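Local coordinates for protein inositol-3-phosphate synthase (Caenorhabditis elegans, PDB 1VKO) that is a member of the myo-inositol-1-phosphate synthase family that binds nicotinamide-adenine-dinucleotide (NAD) with a Rossmann-type domain, in an assembly of four chains, at residues Val126-Asp131 with Ala513-Asp518; Ala288-Gly293 with Val318-Asp323. One frame throughout, in Å; residues are numbered along the deposited sequence.

Contact 1 (Val126-Asp131 with Ala513-Asp518); sequences VHLGYD and AGFPSD
L128 and F515 make the apolar half of this junction, in which a strand meets the loop that follows helix 498-513. The methyl CD1 of L128 approaches one flank of the aromatic ring, 3.8 Å from CE1 of F515 and 4.0 Å from CD1 of F515, and the two side chains run obliquely to one another. The CB of F515 points toward the strand segment, and CG, set between the backbone N and the carbonyl carbon (chi1 45°), then turns the ring so that its CD1-CE1 side meets CD1 of L128.

The polar half is looser. The hydroxyl OG of S517 stops 3.9 Å from O of L128, too far for a direct bond. A water spans the gap only weakly, donating a weak hydrogen bond to O of L128 (3.3 Å) and sharing another weak one with OG of S517 (3.5 Å). ND2 of N48 from a second subunit supplies a further hydrogen bond to O of L128. The area buried between the segments is modest, 124 Å².

Backbone pairing of both L128 and G129 with I138 is consistent with a beta bulge at this point of the hairpin formed by strands 125-131 and 136-141. L128 also packs on I138 and V140 of strand 136-141 and on F50 of the second subunit, while F515 rests on L25 and V27 of strand 24-27.

Contact 2 (Ala288-Gly293 with Val318-Asp323); sequences ASILEG and VFVGGD
I290 and V318 meet on one flank of the Rossmann-type parallel sheet, where the end of helix 281-291 lies against the approach to strand 320-321, an outermost strand of that sheet within this chain. The two side chains pass at a slant rather than lying alongside. CG1 of V318 does the touching: it sits 3.7 Å from CG1 of I290 and, more loosely, 4.2 Å from CG2 of I290. The isoleucine chain is extended beyond CG1 (chi2 157°), and this carries CD1 of I290 to a more distant contact, 4.5 Å from CG1 of V320. L309 and H316 of helix 307-316 also pack on I290, and A313 of that helix touches V320, so the contact lies beside the helix linking strands 295-298 and 320-321.

V318 itself is nearly eclipsed, with chi1 at 118°, and its two methyls serve different neighbours. While CG1 faces the isoleucine, CG2 faces backbone at the helix end. There G293, with positive phi, is the C-prime residue of a Schellman motif, its N bonded to O of I290 at 2.8 Å. The carbonyl of G293 lies against the valine, with O of G293 3.4 Å from CG2 of V318.

From the N terminus, the chain forms the first Rossmann strand, 77-82, before reaching 126-131, where contact 1 opens. It then builds most of the parallel sheet. Contact 2 closes a short loop there, with 24 residues between its segments, spanning strand 295-298 and helix 307-316; just beyond it come K326 to K331 of the pyrophosphate pocket. The mixed sheet and helix 498-513 follow, and only at 513-518 does contact 1 close, across 381 residues. The loop of contact 2 thus lies wholly within that of contact 1. Their centres are about 33 Å apart: one tie is local to the Rossmann-type domain, the other joins the C-terminal region to the hairpin of strands 125-131 and 136-141 beside a second subunit.

Contact 1 (Val126-Asp131 with Ala513-Asp518)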
loop_
_atom_site.group_PDB
_atom_site.type_symbol
_atom_site.label_atom_id
_atom_site.label_comp_id
_atom_site.label_asym_id
_atom_site.label_seq_id
_atom_site.Cartn_x
_atom_site.Cartn_y
_atom_site.Cartn_z
ATOM N N VAL A 126 -3.378 -10.166 31.106
ATOM C CA VAL A 126 -2.059 -10.099 31.711
ATOM C C VAL A 126 -1.579 -11.525 31.983
ATOM O O VAL A 126 -2.370 -12.395 32.320
ATOM C CB VAL A 126 -2.120 -9.254 33.018
ATOM C CG1 VAL A 126 -0.753 -8.935 33.533
ATOM C CG2 VAL A 126 -2.901 -7.956 32.770
ATOM N N HIS A 127 -0.289 -11.755 31.829
ATOM C CA HIS A 127 0.282 -13.071 31.988
ATOM C C HIS A 127 0.849 -13.201 33.412
ATOM O O HIS A 127 1.841 -12.544 33.740
ATOM C CB HIS A 127 1.371 -13.249 30.939
ATOM C CG HIS A 127 1.829 -14.657 30.759
ATOM N ND1 HIS A 127 3.087 -14.967 30.281
ATOM C CD2 HIS A 127 1.216 -15.838 30.999
ATOM C CE1 HIS A 127 3.224 -16.281 30.229
ATOM N NE2 HIS A 127 2.104 -16.831 30.659
ATOM N N LEU A 128 0.194 -14.028 34.251
ATOM C CA LEU A 128 0.687 -14.381 35.601
ATOM C C LEU A 128 1.615 -15.600 35.629
ATOM O O LEU A 128 2.335 -15.806 36.622
ATOM C CB LEU A 128 -0.460 -14.659 36.555
ATOM C CG LEU A 128 -1.633 -13.714 36.816
ATOM C CD1 LEU A 128 -1.273 -12.243 36.571
ATOM C CD2 LEU A 128 -2.750 -14.137 35.917
ATOM N N GLY A 129 1.579 -16.418 34.570
ATOM C CA GLY A 129 2.382 -17.638 34.494
ATOM C C GLY A 129 1.679 -18.850 33.880
ATOM O O GLY A 129 0.668 -18.709 33.185
ATOM N N TYR A 130 2.238 -20.034 34.161
ATOM C CA TYR A 130 1.791 -21.335 33.672
ATOM C C TYR A 130 1.309 -22.269 34.804
ATOM O O TYR A 130 1.969 -22.400 35.850
ATOM C CB TYR A 130 2.946 -22.008 32.945
ATOM C CG TYR A 130 2.574 -23.325 32.298
ATOM C CD1 TYR A 130 2.028 -23.358 31.024
ATOM C CD2 TYR A 130 2.791 -24.532 32.951
ATOM C CE1 TYR A 130 1.674 -24.539 30.430
ATOM C CE2 TYR A 130 2.442 -25.733 32.352
ATOM C CZ TYR A 130 1.882 -25.727 31.090
ATOM O OH TYR A 130 1.533 -26.914 30.470
ATOM N N ASP A 131 0.162 -22.910 34.567
ATOM C CA ASP A 131 -0.486 -23.854 35.490
ATOM C C ASP A 131 -0.390 -25.297 35.008
ATOM O O ASP A 131 -1.005 -25.663 34.014
ATOM C CB ASP A 131 -1.965 -23.502 35.627
ATOM C CG ASP A 131 -2.737 -24.480 36.509
ATOM O OD1 ASP A 131 -2.201 -24.964 37.540
ATOM O OD2 ASP A 131 -3.915 -24.804 36.267
ATOM N N ALA A 513 -1.252 -6.057 43.723
ATOM C CA ALA A 513 -2.166 -7.174 44.051
ATOM C C ALA A 513 -1.524 -8.316 44.807
ATOM O O ALA A 513 -2.243 -9.103 45.439
ATOM C CB ALA A 513 -2.849 -7.717 42.805
ATOM N N GLY A 514 -0.195 -8.422 44.713
ATOM C CA GLY A 514 0.595 -9.377 45.496
ATOM C C GLY A 514 1.300 -10.460 44.693
ATOM O O GLY A 514 2.028 -11.288 45.244
ATOM N N PHE A 515 1.112 -10.460 43.380
ATOM C CA PHE A 515 1.660 -11.556 42.562
ATOM C C PHE A 515 2.431 -11.137 41.299
ATOM O O PHE A 515 2.005 -11.466 40.189
ATOM C CB PHE A 515 0.575 -12.599 42.243
ATOM C CG PHE A 515 -0.752 -12.015 41.803
ATOM C CD1 PHE A 515 -0.926 -11.553 40.506
ATOM C CD2 PHE A 515 -1.844 -11.999 42.673
ATOM C CE1 PHE A 515 -2.139 -11.052 40.076
ATOM C CE2 PHE A 515 -3.077 -11.483 42.256
ATOM C CZ PHE A 515 -3.222 -11.021 40.945
ATOM N N PRO A 516 3.542 -10.418 41.462
ATOM C CA PRO A 516 4.409 -10.107 40.337
ATOM C C PRO A 516 5.279 -11.302 40.129
ATOM O O PRO A 516 5.356 -12.092 41.038
ATOM C CB PRO A 516 5.261 -8.919 40.840
ATOM C CG PRO A 516 5.182 -8.985 42.404
ATOM C CD PRO A 516 4.029 -9.845 42.732
ATOM N N SER A 517 5.949 -11.420 38.972
ATOM C CA SER A 517 6.807 -12.580 38.650
ATOM C C SER A 517 7.881 -12.334 37.578
ATOM O O SER A 517 8.021 -11.224 37.034
ATOM C CB SER A 517 5.949 -13.746 38.197
ATOM O OG SER A 517 5.468 -13.515 36.895
ATOM N N ASP A 518 8.632 -13.384 37.277
ATOM C CA ASP A 518 9.559 -13.376 36.157
ATOM C C ASP A 518 9.023 -14.175 34.987
ATOM O O ASP A 518 9.764 -14.912 34.320
ATOM C CB ASP A 518 10.883 -13.968 36.600
ATOM C CG ASP A 518 11.613 -13.071 37.552
ATOM O OD1 ASP A 518 11.726 -11.860 37.258
ATOM O OD2 ASP A 518 12.113 -13.498 38.606
HETATM O O HOH W 1 5.416 -17.007 36.800
#

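Contact 2 (Ala288-Gly293 with Val318-Asp323)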
loop_
_atom_site.group_PDB
_atom_site.type_symbol
_atom_site.label_atom_id
_atom_site.label_comp_id
_atom_site.label_asym_id
_atom_site.label_seq_id
_atom_site.Cartn_x
_atom_site.Cartn_y
_atom_site.Cartn_z
ATOM N N ALA A 288 -8.014 25.647 37.698
ATOM C CA ALA A 288 -9.295 25.448 38.374
ATOM C C ALA A 288 -9.448 24.033 38.953
ATOM O O ALA A 288 -10.149 23.829 39.952
ATOM C CB ALA A 288 -10.407 25.746 37.444
ATOM N N SER A 289 -8.785 23.071 38.306
ATOM C CA SER A 289 -8.886 21.647 38.621
ATOM C C SER A 289 -8.084 21.396 39.872
ATOM O O SER A 289 -8.606 20.854 40.856
ATOM C CB SER A 289 -8.346 20.777 37.469
ATOM O OG SER A 289 -8.989 21.109 36.256
ATOM N N ILE A 290 -6.823 21.816 39.825
ATOM C CA ILE A 290 -5.907 21.594 40.920
ATOM C C ILE A 290 -6.416 22.280 42.166
ATOM O O ILE A 290 -6.541 21.636 43.200
ATOM C CB ILE A 290 -4.489 22.088 40.575
ATOM C CG1 ILE A 290 -3.902 21.246 39.453
ATOM C CG2 ILE A 290 -3.613 22.028 41.810
ATOM C CD1 ILE A 290 -2.795 21.972 38.678
ATOM N N LEU A 291 -6.747 23.564 42.058
ATOM C CA LEU A 291 -7.246 24.321 43.218
ATOM C C LEU A 291 -8.468 23.697 43.877
ATOM O O LEU A 291 -8.658 23.850 45.068
ATOM C CB LEU A 291 -7.468 25.815 42.885
ATOM C CG LEU A 291 -6.147 26.487 42.503
ATOM C CD1 LEU A 291 -6.437 27.771 41.887
ATOM C CD2 LEU A 291 -5.280 26.697 43.695
ATOM N N GLU A 292 -9.251 22.952 43.101
ATOM C CA GLU A 292 -10.409 22.195 43.616
ATOM C C GLU A 292 -10.153 20.720 43.934
ATOM O O GLU A 292 -11.100 19.956 44.149
ATOM C CB GLU A 292 -11.554 22.284 42.620
ATOM C CG GLU A 292 -12.095 23.686 42.444
ATOM C CD GLU A 292 -12.653 24.243 43.741
ATOM O OE1 GLU A 292 -13.046 23.418 44.604
ATOM O OE2 GLU A 292 -12.691 25.490 43.895
ATOM N N GLY A 293 -8.894 20.296 43.940
ATOM C CA GLY A 293 -8.594 18.903 44.263
ATOM C C GLY A 293 -8.969 17.861 43.213
ATOM O O GLY A 293 -8.882 16.653 43.479
ATOM N N VAL A 318 -2.355 16.655 43.878
ATOM C CA VAL A 318 -3.214 16.238 42.774
ATOM C C VAL A 318 -2.334 15.685 41.628
ATOM O O VAL A 318 -1.136 16.022 41.535
ATOM C CB VAL A 318 -4.087 17.448 42.399
ATOM C CG1 VAL A 318 -3.848 17.930 40.992
ATOM C CG2 VAL A 318 -5.568 17.202 42.763
ATOM N N PHE A 319 -2.889 14.811 40.788
ATOM C CA PHE A 319 -2.111 14.246 39.669
ATOM C C PHE A 319 -2.373 14.984 38.390
ATOM O O PHE A 319 -3.518 15.371 38.126
ATOM C CB PHE A 319 -2.430 12.763 39.400
ATOM C CG PHE A 319 -1.967 11.819 40.475
ATOM C CD1 PHE A 319 -0.613 11.611 40.712
ATOM C CD2 PHE A 319 -2.891 11.097 41.217
ATOM C CE1 PHE A 319 -0.194 10.726 41.709
ATOM C CE2 PHE A 319 -2.482 10.214 42.215
ATOM C CZ PHE A 319 -1.142 10.023 42.459
ATOM N N VAL A 320 -1.305 15.163 37.598
ATOM C CA VAL A 320 -1.431 15.687 36.247
ATOM C C VAL A 320 -1.033 14.623 35.230
ATOM O O VAL A 320 -0.336 13.674 35.591
ATOM C CB VAL A 320 -0.738 17.077 36.038
ATOM C CG1 VAL A 320 -1.403 18.089 36.905
ATOM C CG2 VAL A 320 0.804 17.055 36.287
ATOM N N GLY A 321 -1.504 14.761 33.983
ATOM C CA GLY A 321 -1.136 13.826 32.901
ATOM C C GLY A 321 -1.172 14.442 31.500
ATOM O O GLY A 321 -1.867 15.422 31.268
ATOM N N GLY A 322 -0.410 13.867 30.571
ATOM C CA GLY A 322 -0.322 14.331 29.174
ATOM C C GLY A 322 0.997 13.922 28.535
ATOM O O GLY A 322 1.825 13.288 29.180
ATOM N N ASP A 323 1.213 14.263 27.265
ATOM C CA ASP A 323 0.276 15.027 26.491
ATOM C C ASP A 323 -0.060 14.251 25.233
ATOM O O ASP A 323 0.840 13.660 24.603
ATOM C CB ASP A 323 0.939 16.328 26.049
ATOM C CG ASP A 323 1.340 17.207 27.189
ATOM O OD1 ASP A 323 0.620 17.292 28.242
ATOM O OD2 ASP A 323 2.346 17.928 27.099
#